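Local structure of PfVFT1 (Plasmodium falciparum, 5JKQ) at residues M182-Y187 with V243-I249; N188-L192 with N266-L272. The protein is a bi-lobed Venus flytrap protein that probably binds a small solute between its lobes, in the manner of solute-binding proteins. The protein carries 3 engineered substitutions. One frame throughout, in Å; residues are numbered along the deposited sequence.

Interaction 1: residues M182-Y187 with V243-I249; sequences MILKEY and VLSKSHI
Lys246 reaches back across the contact to Glu186, Tyr187 and Leu184, and shows how the turn after a helix can be bound to the end of a strand and the short 3-10 turn that follows it. It is the first residue to leave helical geometry, and its positive phi (72°) belongs to a Schellman motif. From CB the chain bends at chi2. CG passes Leu184 CD1 and, 4.0 Å away, Tyr187 OH; CD still lies against Leu184 CD1, while CE is 3.6 Å from Tyr187 OH. NZ ends in a salt bridge with Glu186 OE2, modelled at 2.3 Å, too short for the exact geometry to be trusted. The two side chains come at each other from opposite directions.

Beside them the Tyr187 ring is held between two aliphatic groups. Ile249 CD1 makes a CH-pi contact over one face, 3.6 Å from the ring centroid and 20° off the normal, while Glu186 CG lies over the opposite face.

Deeper, Leu184 CD1 packs 3.6 Å from Val243 O and the selenomethionine Met182 brings CE to Val243 CB. The contact thus joins the end of strand 175-184 to helix 236-244 and the turn entering strand 250-253, with Tyr198 of helix 192-201 meeting Tyr187 and Ile265 of strand 265-281 touching both Leu184 and Leu244.

Interaction 2: residues N188-L192 with N266-L272; sequences NINNL and NVFDSFL
The ring of Phe268 faces the peptide that joins Asn190 to Asn191, an example of a backbone peptide laid over the face of an aromatic ring. Asn190 C stands 3.5 Å above the ring plane toward the rim, and Asn191 N sits over the ring centre at a height of 3.8 Å, which makes the peptide nearly parallel to the ring. Asn190 O comes to 3.4 Å from Phe268 CG, on that same face. Farther along, Asn191 C is 3.6 Å from CE1 of Phe268. With CG set between its own backbone N and carbonyl carbon (chi1 59°), Phe268 turns its ring face to the loop.

Flanking contacts are looser. Asn266 OD1 approaches Asn190 CB at 4.1 Å, and Leu192 spreads its two methyl groups at the other end, CD1 toward Leu272 CD1 (4.2 Å) and CD2 toward Ser270 O.

A second shell sets both partners. On the loop side, Asn191 is the N-cap of helix 192-201, its OD1 accepting from Asp194 N, and Ile189 packs on Leu195 and Tyr198 of that helix. On the strand side, Phe268 pairs through its backbone with Ile181. Beyond it the backbone is shaped by an Asx turn, Asp269 OD1 to Phe271 N, and an ST turn, Ser270 OG to Leu272 N; Ser270 OG also bonds to Asn179 O.

Although the loop from Ile189 to Leu192 runs almost alongside 266-272 (end-to-end directions 11° apart), the two segments share no hydrogen bond, and so the loop does not extend the sheet. Adhesion here rests on van der Waals contact between the ring face and the peptide, while Asn191 OD1 caps the helix at Asp194 N and Ser270 OG is shared between its ST turn and Asn179 O of the neighbouring strand.

Followed from the N terminus, strand 175-184 delivers residues 182-187, and the loop 188-192 comes directly after. Residues 243-249 then return to the first of these segments, closing a loop of 55 residues in interaction 1; residues 266-272 return to the second across 73 residues in interaction 2. The segments alternate, so the contacts cross instead of nesting. Their centres are 12 Å apart, and they meet where strands 175-184 and 265-281 are neighbours in the mixed sheet, with Ile183 O probably accepting from Asn266 N at 2.7 Å. Together they tie helix 236-244 and the start of helix 192-201 to that sheet.

Interaction 1: residues M182-Y187 with V243-I249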
HETATM    1  N   MSE A 182       0.375 -21.321  -0.108  1.00 18.46           N
HETATM    2  CA  MSE A 182       0.811 -22.582  -0.690  1.00 22.35           C
HETATM    3  C   MSE A 182       0.888 -23.660   0.385  1.00 22.25           C
HETATM    4  O   MSE A 182       1.335 -23.416   1.508  1.00 22.91           O
HETATM    5  CB  MSE A 182       2.151 -22.427  -1.411  1.00 22.15           C
HETATM    6  CG  MSE A 182       3.310 -21.923  -0.591  1.00 35.13           C
HETATM    7 SE   MSE A 182       4.935 -21.986  -1.686  1.00 49.24          SE
HETATM    8  CE  MSE A 182       5.156 -23.916  -1.767  1.00 16.51           C
ATOM      9  N   ILE A 183       0.426 -24.853   0.025  1.00 17.57           N
ATOM     10  CA  ILE A 183       0.285 -25.953   0.967  1.00 22.81           C
ATOM     11  C   ILE A 183       0.379 -27.285   0.227  1.00 21.72           C
ATOM     12  O   ILE A 183       0.074 -27.365  -0.963  1.00 21.20           O
ATOM     13  CB  ILE A 183      -1.064 -25.861   1.728  1.00 23.93           C
ATOM     14  CG1 ILE A 183      -1.171 -26.959   2.791  1.00 23.95           C
ATOM     15  CG2 ILE A 183      -2.236 -25.924   0.746  1.00 23.52           C
ATOM     16  CD1 ILE A 183      -2.369 -26.808   3.719  1.00 23.72           C
ATOM     17  N   LEU A 184       0.816 -28.325   0.930  1.00 25.87           N
ATOM     18  CA  LEU A 184       0.889 -29.659   0.349  1.00 25.43           C
ATOM     19  C   LEU A 184      -0.512 -30.185   0.048  1.00 19.35           C
ATOM     20  O   LEU A 184      -1.413 -30.076   0.879  1.00 27.08           O
ATOM     21  CB  LEU A 184       1.620 -30.611   1.294  1.00 22.23           C
ATOM     22  CG  LEU A 184       3.095 -30.287   1.536  1.00 26.85           C
ATOM     23  CD1 LEU A 184       3.607 -30.997   2.778  1.00 26.69           C
ATOM     24  CD2 LEU A 184       3.923 -30.672   0.320  1.00 23.99           C
ATOM     25  N   LYS A 185      -0.688 -30.750  -1.143  1.00 21.43           N
ATOM     26  CA  LYS A 185      -1.981 -31.286  -1.560  1.00 28.93           C
ATOM     27  C   LYS A 185      -2.479 -32.385  -0.632  1.00 20.31           C
ATOM     28  O   LYS A 185      -3.683 -32.599  -0.503  1.00 20.72           O
ATOM     29  CB  LYS A 185      -1.897 -31.838  -2.986  1.00 28.18           C
ATOM     30  CG  LYS A 185      -2.111 -30.803  -4.073  1.00 27.32           C
ATOM     31  CD  LYS A 185      -2.953 -31.358  -5.213  1.00 30.81           C
ATOM     32  CE  LYS A 185      -3.408 -30.254  -6.158  1.00 36.58           C
ATOM     33  NZ  LYS A 185      -4.045 -30.796  -7.385  1.00 36.80           N
ATOM     34  N   GLU A 186      -1.546 -33.079   0.007  1.00 22.36           N
ATOM     35  CA  GLU A 186      -1.871 -34.255   0.806  1.00 30.58           C
ATOM     36  C   GLU A 186      -2.824 -33.943   1.960  1.00 29.63           C
ATOM     37  O   GLU A 186      -3.501 -34.839   2.464  1.00 33.15           O
ATOM     38  CB  GLU A 186      -0.585 -34.887   1.346  1.00 24.46           C
ATOM     39  CG  GLU A 186       0.219 -33.987   2.262  1.00 25.94           C
ATOM     40  CD  GLU A 186       1.603 -34.537   2.544  1.00 35.42           C
ATOM     41  OE1 GLU A 186       2.431 -34.576   1.608  1.00 39.04           O
ATOM     42  OE2 GLU A 186       1.862 -34.934   3.700  1.00 38.51           O
ATOM     43  N   TYR A 187      -2.887 -32.679   2.370  1.00 24.36           N
ATOM     44  CA  TYR A 187      -3.752 -32.278   3.478  1.00 27.95           C
ATOM     45  C   TYR A 187      -5.199 -32.082   3.035  1.00 23.11           C
ATOM     46  O   TYR A 187      -6.089 -31.917   3.869  1.00 25.81           O
ATOM     47  CB  TYR A 187      -3.231 -30.994   4.128  1.00 21.40           C
ATOM     48  CG  TYR A 187      -1.945 -31.191   4.895  1.00 22.01           C
ATOM     49  CD1 TYR A 187      -1.925 -31.929   6.069  1.00 28.34           C
ATOM     50  CD2 TYR A 187      -0.755 -30.639   4.448  1.00 28.95           C
ATOM     51  CE1 TYR A 187      -0.754 -32.115   6.775  1.00 33.09           C
ATOM     52  CE2 TYR A 187       0.422 -30.817   5.149  1.00 29.01           C
ATOM     53  CZ  TYR A 187       0.417 -31.557   6.311  1.00 29.50           C
ATOM     54  OH  TYR A 187       1.586 -31.740   7.016  1.00 37.75           O
ATOM     55  N   VAL A 243       7.960 -25.446   3.219  1.00 20.20           N
ATOM     56  CA  VAL A 243       6.660 -26.097   3.094  1.00 22.76           C
ATOM     57  C   VAL A 243       6.830 -27.541   2.629  1.00 22.74           C
ATOM     58  O   VAL A 243       6.146 -28.441   3.117  1.00 26.89           O
ATOM     59  CB  VAL A 243       5.741 -25.335   2.113  1.00 27.36           C
ATOM     60  CG1 VAL A 243       4.461 -26.123   1.820  1.00 15.97           C
ATOM     61  CG2 VAL A 243       5.402 -23.965   2.675  1.00 25.00           C
ATOM     62  N   LEU A 244       7.740 -27.756   1.684  1.00 22.34           N
ATOM     63  CA  LEU A 244       7.994 -29.089   1.147  1.00 22.91           C
ATOM     64  C   LEU A 244       8.673 -29.980   2.183  1.00 23.60           C
ATOM     65  O   LEU A 244       8.407 -31.180   2.247  1.00 25.77           O
ATOM     66  CB  LEU A 244       8.852 -29.003  -0.118  1.00 24.94           C
ATOM     67  CG  LEU A 244       8.183 -28.349  -1.329  1.00 19.38           C
ATOM     68  CD1 LEU A 244       9.204 -28.047  -2.409  1.00 23.96           C
ATOM     69  CD2 LEU A 244       7.080 -29.236  -1.881  1.00 18.25           C
ATOM     70  N   SER A 245       9.544 -29.387   2.996  1.00 27.76           N
ATOM     71  CA  SER A 245      10.224 -30.122   4.060  1.00 26.28           C
ATOM     72  C   SER A 245       9.270 -30.446   5.205  1.00 27.68           C
ATOM     73  O   SER A 245       9.644 -31.135   6.155  1.00 33.04           O
ATOM     74  CB  SER A 245      11.411 -29.322   4.596  1.00 27.80           C
ATOM     75  OG  SER A 245      10.968 -28.225   5.373  1.00 36.06           O
ATOM     76  N   LYS A 246       8.049 -29.923   5.120  1.00 30.08           N
ATOM     77  CA  LYS A 246       6.985 -30.254   6.065  1.00 27.17           C
ATOM     78  C   LYS A 246       7.215 -29.629   7.444  1.00 29.69           C
ATOM     79  O   LYS A 246       6.603 -30.045   8.429  1.00 32.35           O
ATOM     80  CB  LYS A 246       6.858 -31.774   6.187  1.00 27.81           C
ATOM     81  CG  LYS A 246       5.439 -32.288   6.305  1.00 31.81           C
ATOM     82  CD  LYS A 246       5.291 -33.597   5.547  1.00 42.90           C
ATOM     83  CE  LYS A 246       3.930 -34.227   5.774  1.00 46.83           C
ATOM     84  NZ  LYS A 246       3.749 -35.461   4.960  1.00 44.73           N
ATOM     85  N   SER A 247       8.087 -28.626   7.509  1.00 22.27           N
ATOM     86  CA  SER A 247       8.369 -27.935   8.767  1.00 25.92           C
ATOM     87  C   SER A 247       7.299 -26.886   9.075  1.00 30.48           C
ATOM     88  O   SER A 247       7.002 -26.611  10.240  1.00 26.90           O
ATOM     89  CB  SER A 247       9.748 -27.276   8.716  1.00 21.83           C
ATOM     90  OG  SER A 247       9.817 -26.305   7.685  1.00 30.06           O
ATOM     91  N   HIS A 248       6.732 -26.302   8.023  1.00 30.89           N
ATOM     92  CA  HIS A 248       5.662 -25.317   8.157  1.00 30.71           C
ATOM     93  C   HIS A 248       4.439 -25.763   7.361  1.00 20.84           C
ATOM     94  O   HIS A 248       4.556 -26.143   6.196  1.00 22.20           O
ATOM     95  CB  HIS A 248       6.135 -23.942   7.683  1.00 22.36           C
ATOM     96  CG  HIS A 248       7.293 -23.400   8.464  1.00 30.37           C
ATOM     97  ND1 HIS A 248       8.514 -24.038   8.524  1.00 24.92           N
ATOM     98  CD2 HIS A 248       7.415 -22.283   9.220  1.00 27.12           C
ATOM     99  CE1 HIS A 248       9.338 -23.335   9.280  1.00 23.38           C
ATOM    100  NE2 HIS A 248       8.696 -22.265   9.714  1.00 31.91           N
ATOM    101  N   ILE A 249       3.271 -25.712   7.993  1.00 19.60           N
ATOM    102  CA  ILE A 249       2.052 -26.253   7.400  1.00 17.93           C
ATOM    103  C   ILE A 249       1.661 -25.520   6.116  1.00 24.72           C
ATOM    104  O   ILE A 249       1.143 -26.133   5.183  1.00 30.34           O
ATOM    105  CB  ILE A 249       0.872 -26.199   8.402  1.00 24.57           C
ATOM    106  CG1 ILE A 249      -0.354 -26.936   7.847  1.00 29.69           C
ATOM    107  CG2 ILE A 249       0.525 -24.753   8.771  1.00 26.96           C
ATOM    108  CD1 ILE A 249      -0.153 -28.438   7.666  1.00 30.53           C
TER

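Interaction 2: residues N188-L192 with N266-L272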
ATOM      1  N   ASN A 188      -5.428 -32.108   1.725  1.00 26.52           N
ATOM      2  CA  ASN A 188      -6.770 -31.969   1.166  1.00 26.01           C
ATOM      3  C   ASN A 188      -7.381 -30.608   1.499  1.00 27.95           C
ATOM      4  O   ASN A 188      -8.594 -30.481   1.660  1.00 24.15           O
ATOM      5  CB  ASN A 188      -7.675 -33.098   1.675  1.00 31.86           C
ATOM      6  CG  ASN A 188      -8.902 -33.311   0.802  1.00 34.79           C
ATOM      7  OD1 ASN A 188      -8.884 -33.038  -0.400  1.00 34.81           O
ATOM      8  ND2 ASN A 188      -9.975 -33.807   1.406  1.00 32.42           N
ATOM      9  N   ILE A 189      -6.521 -29.596   1.603  1.00 31.10           N
ATOM     10  CA  ILE A 189      -6.942 -28.228   1.897  1.00 24.78           C
ATOM     11  C   ILE A 189      -6.640 -27.324   0.706  1.00 26.82           C
ATOM     12  O   ILE A 189      -5.475 -27.127   0.355  1.00 29.83           O
ATOM     13  CB  ILE A 189      -6.227 -27.681   3.151  1.00 27.11           C
ATOM     14  CG1 ILE A 189      -6.554 -28.550   4.366  1.00 28.40           C
ATOM     15  CG2 ILE A 189      -6.632 -26.233   3.424  1.00 29.76           C
ATOM     16  CD1 ILE A 189      -5.681 -28.271   5.573  1.00 25.94           C
ATOM     17  N   ASN A 190      -7.684 -26.778   0.089  1.00 22.31           N
ATOM     18  CA  ASN A 190      -7.515 -25.890  -1.060  1.00 30.72           C
ATOM     19  C   ASN A 190      -8.291 -24.578  -0.931  1.00 26.80           C
ATOM     20  O   ASN A 190      -8.475 -23.859  -1.913  1.00 33.04           O
ATOM     21  CB  ASN A 190      -7.926 -26.617  -2.344  1.00 37.31           C
ATOM     22  CG  ASN A 190      -9.244 -27.354  -2.204  1.00 50.88           C
ATOM     23  OD1 ASN A 190     -10.319 -26.753  -2.274  1.00 52.17           O
ATOM     24  ND2 ASN A 190      -9.169 -28.670  -2.017  1.00 46.44           N
ATOM     25  N   ASN A 191      -8.726 -24.255   0.282  1.00 24.88           N
ATOM     26  CA  ASN A 191      -9.360 -22.965   0.533  1.00 29.79           C
ATOM     27  C   ASN A 191      -9.158 -22.504   1.970  1.00 26.42           C
ATOM     28  O   ASN A 191      -8.712 -23.268   2.827  1.00 25.26           O
ATOM     29  CB  ASN A 191     -10.858 -23.018   0.206  1.00 33.16           C
ATOM     30  CG  ASN A 191     -11.567 -24.180   0.872  1.00 31.37           C
ATOM     31  OD1 ASN A 191     -11.771 -24.186   2.085  1.00 25.48           O
ATOM     32  ND2 ASN A 191     -11.959 -25.167   0.074  1.00 28.99           N
ATOM     33  N   LEU A 192      -9.481 -21.239   2.215  1.00 30.45           N
ATOM     34  CA  LEU A 192      -9.310 -20.629   3.526  1.00 30.16           C
ATOM     35  C   LEU A 192     -10.210 -21.290   4.569  1.00 31.20           C
ATOM     36  O   LEU A 192      -9.856 -21.363   5.744  1.00 23.08           O
ATOM     37  CB  LEU A 192      -9.604 -19.130   3.440  1.00 26.72           C
ATOM     38  CG  LEU A 192      -9.368 -18.293   4.698  1.00 26.89           C
ATOM     39  CD1 LEU A 192      -7.922 -18.374   5.159  1.00 25.48           C
ATOM     40  CD2 LEU A 192      -9.770 -16.847   4.444  1.00 24.66           C
ATOM     41  N   ASN A 266      -0.266 -27.226  -3.600  1.00 24.37           N
ATOM     42  CA  ASN A 266      -1.482 -26.477  -3.857  1.00 24.50           C
ATOM     43  C   ASN A 266      -1.241 -25.004  -3.587  1.00 19.26           C
ATOM     44  O   ASN A 266      -0.550 -24.660  -2.633  1.00 18.88           O
ATOM     45  CB  ASN A 266      -2.613 -26.999  -2.975  1.00 24.21           C
ATOM     46  CG  ASN A 266      -3.876 -27.286  -3.751  1.00 33.86           C
ATOM     47  OD1 ASN A 266      -4.440 -28.373  -3.651  1.00 41.05           O
ATOM     48  ND2 ASN A 266      -4.329 -26.312  -4.530  1.00 39.44           N
ATOM     49  N   VAL A 267      -1.796 -24.138  -4.429  1.00 21.87           N
ATOM     50  CA  VAL A 267      -1.735 -22.699  -4.191  1.00 16.65           C
ATOM     51  C   VAL A 267      -3.085 -22.058  -4.497  1.00 17.40           C
ATOM     52  O   VAL A 267      -3.604 -22.185  -5.607  1.00 17.74           O
ATOM     53  CB  VAL A 267      -0.645 -22.016  -5.044  1.00 15.04           C
ATOM     54  CG1 VAL A 267      -0.426 -20.587  -4.567  1.00 23.74           C
ATOM     55  CG2 VAL A 267       0.665 -22.788  -4.977  1.00 23.67           C
ATOM     56  N   PHE A 268      -3.648 -21.374  -3.506  1.00 18.74           N
ATOM     57  CA  PHE A 268      -4.924 -20.689  -3.671  1.00 17.52           C
ATOM     58  C   PHE A 268      -4.850 -19.279  -3.096  1.00 22.43           C
ATOM     59  O   PHE A 268      -4.072 -19.007  -2.180  1.00 21.66           O
ATOM     60  CB  PHE A 268      -6.055 -21.481  -3.005  1.00 17.43           C
ATOM     61  CG  PHE A 268      -5.855 -21.715  -1.533  1.00 24.27           C
ATOM     62  CD1 PHE A 268      -6.268 -20.773  -0.606  1.00 22.44           C
ATOM     63  CD2 PHE A 268      -5.263 -22.883  -1.077  1.00 24.88           C
ATOM     64  CE1 PHE A 268      -6.089 -20.985   0.749  1.00 21.07           C
ATOM     65  CE2 PHE A 268      -5.083 -23.102   0.277  1.00 24.03           C
ATOM     66  CZ  PHE A 268      -5.496 -22.151   1.190  1.00 26.00           C
ATOM     67  N   ASP A 269      -5.662 -18.384  -3.653  1.00 21.00           N
ATOM     68  CA  ASP A 269      -5.709 -16.996  -3.213  1.00 23.35           C
ATOM     69  C   ASP A 269      -6.668 -16.859  -2.034  1.00 16.57           C
ATOM     70  O   ASP A 269      -7.875 -17.052  -2.181  1.00 25.97           O
ATOM     71  CB  ASP A 269      -6.140 -16.086  -4.369  1.00 23.43           C
ATOM     72  CG  ASP A 269      -5.775 -14.628  -4.141  1.00 24.68           C
ATOM     73  OD1 ASP A 269      -5.631 -14.213  -2.971  1.00 16.89           O
ATOM     74  OD2 ASP A 269      -5.633 -13.895  -5.141  1.00 22.25           O
ATOM     75  N   SER A 270      -6.125 -16.537  -0.864  1.00 16.99           N
ATOM     76  CA  SER A 270      -6.933 -16.357   0.339  1.00 21.83           C
ATOM     77  C   SER A 270      -7.832 -15.132   0.233  1.00 22.91           C
ATOM     78  O   SER A 270      -8.829 -15.021   0.949  1.00 26.29           O
ATOM     79  CB  SER A 270      -6.040 -16.221   1.573  1.00 22.19           C
ATOM     80  OG  SER A 270      -5.292 -15.017   1.524  1.00 19.46           O
ATOM     81  N   PHE A 271      -7.455 -14.214  -0.655  1.00 22.34           N
ATOM     82  CA  PHE A 271      -8.125 -12.924  -0.816  1.00 19.70           C
ATOM     83  C   PHE A 271      -8.039 -12.084   0.458  1.00 19.26           C
ATOM     84  O   PHE A 271      -8.785 -11.120   0.627  1.00 24.99           O
ATOM     85  CB  PHE A 271      -9.589 -13.119  -1.233  1.00 24.66           C
ATOM     86  CG  PHE A 271      -9.753 -13.771  -2.578  1.00 20.48           C
ATOM     87  CD1 PHE A 271      -9.098 -13.264  -3.686  1.00 16.38           C
ATOM     88  CD2 PHE A 271     -10.557 -14.889  -2.733  1.00 23.34           C
ATOM     89  CE1 PHE A 271      -9.243 -13.853  -4.925  1.00 20.00           C
ATOM     90  CE2 PHE A 271     -10.706 -15.484  -3.973  1.00 31.73           C
ATOM     91  CZ  PHE A 271     -10.046 -14.964  -5.070  1.00 24.34           C
ATOM     92  N   LEU A 272      -7.123 -12.458   1.349  1.00 21.75           N
ATOM     93  CA  LEU A 272      -6.757 -11.616   2.479  1.00 23.56           C
ATOM     94  C   LEU A 272      -5.775 -10.570   1.969  1.00 25.23           C
ATOM     95  O   LEU A 272      -4.626 -10.887   1.661  1.00 23.82           O
ATOM     96  CB  LEU A 272      -6.142 -12.445   3.610  1.00 21.21           C
ATOM     97  CG  LEU A 272      -7.072 -13.474   4.259  1.00 28.95           C
ATOM     98  CD1 LEU A 272      -6.272 -14.474   5.084  1.00 24.06           C
ATOM     99  CD2 LEU A 272      -8.130 -12.789   5.123  1.00 27.21           C
TER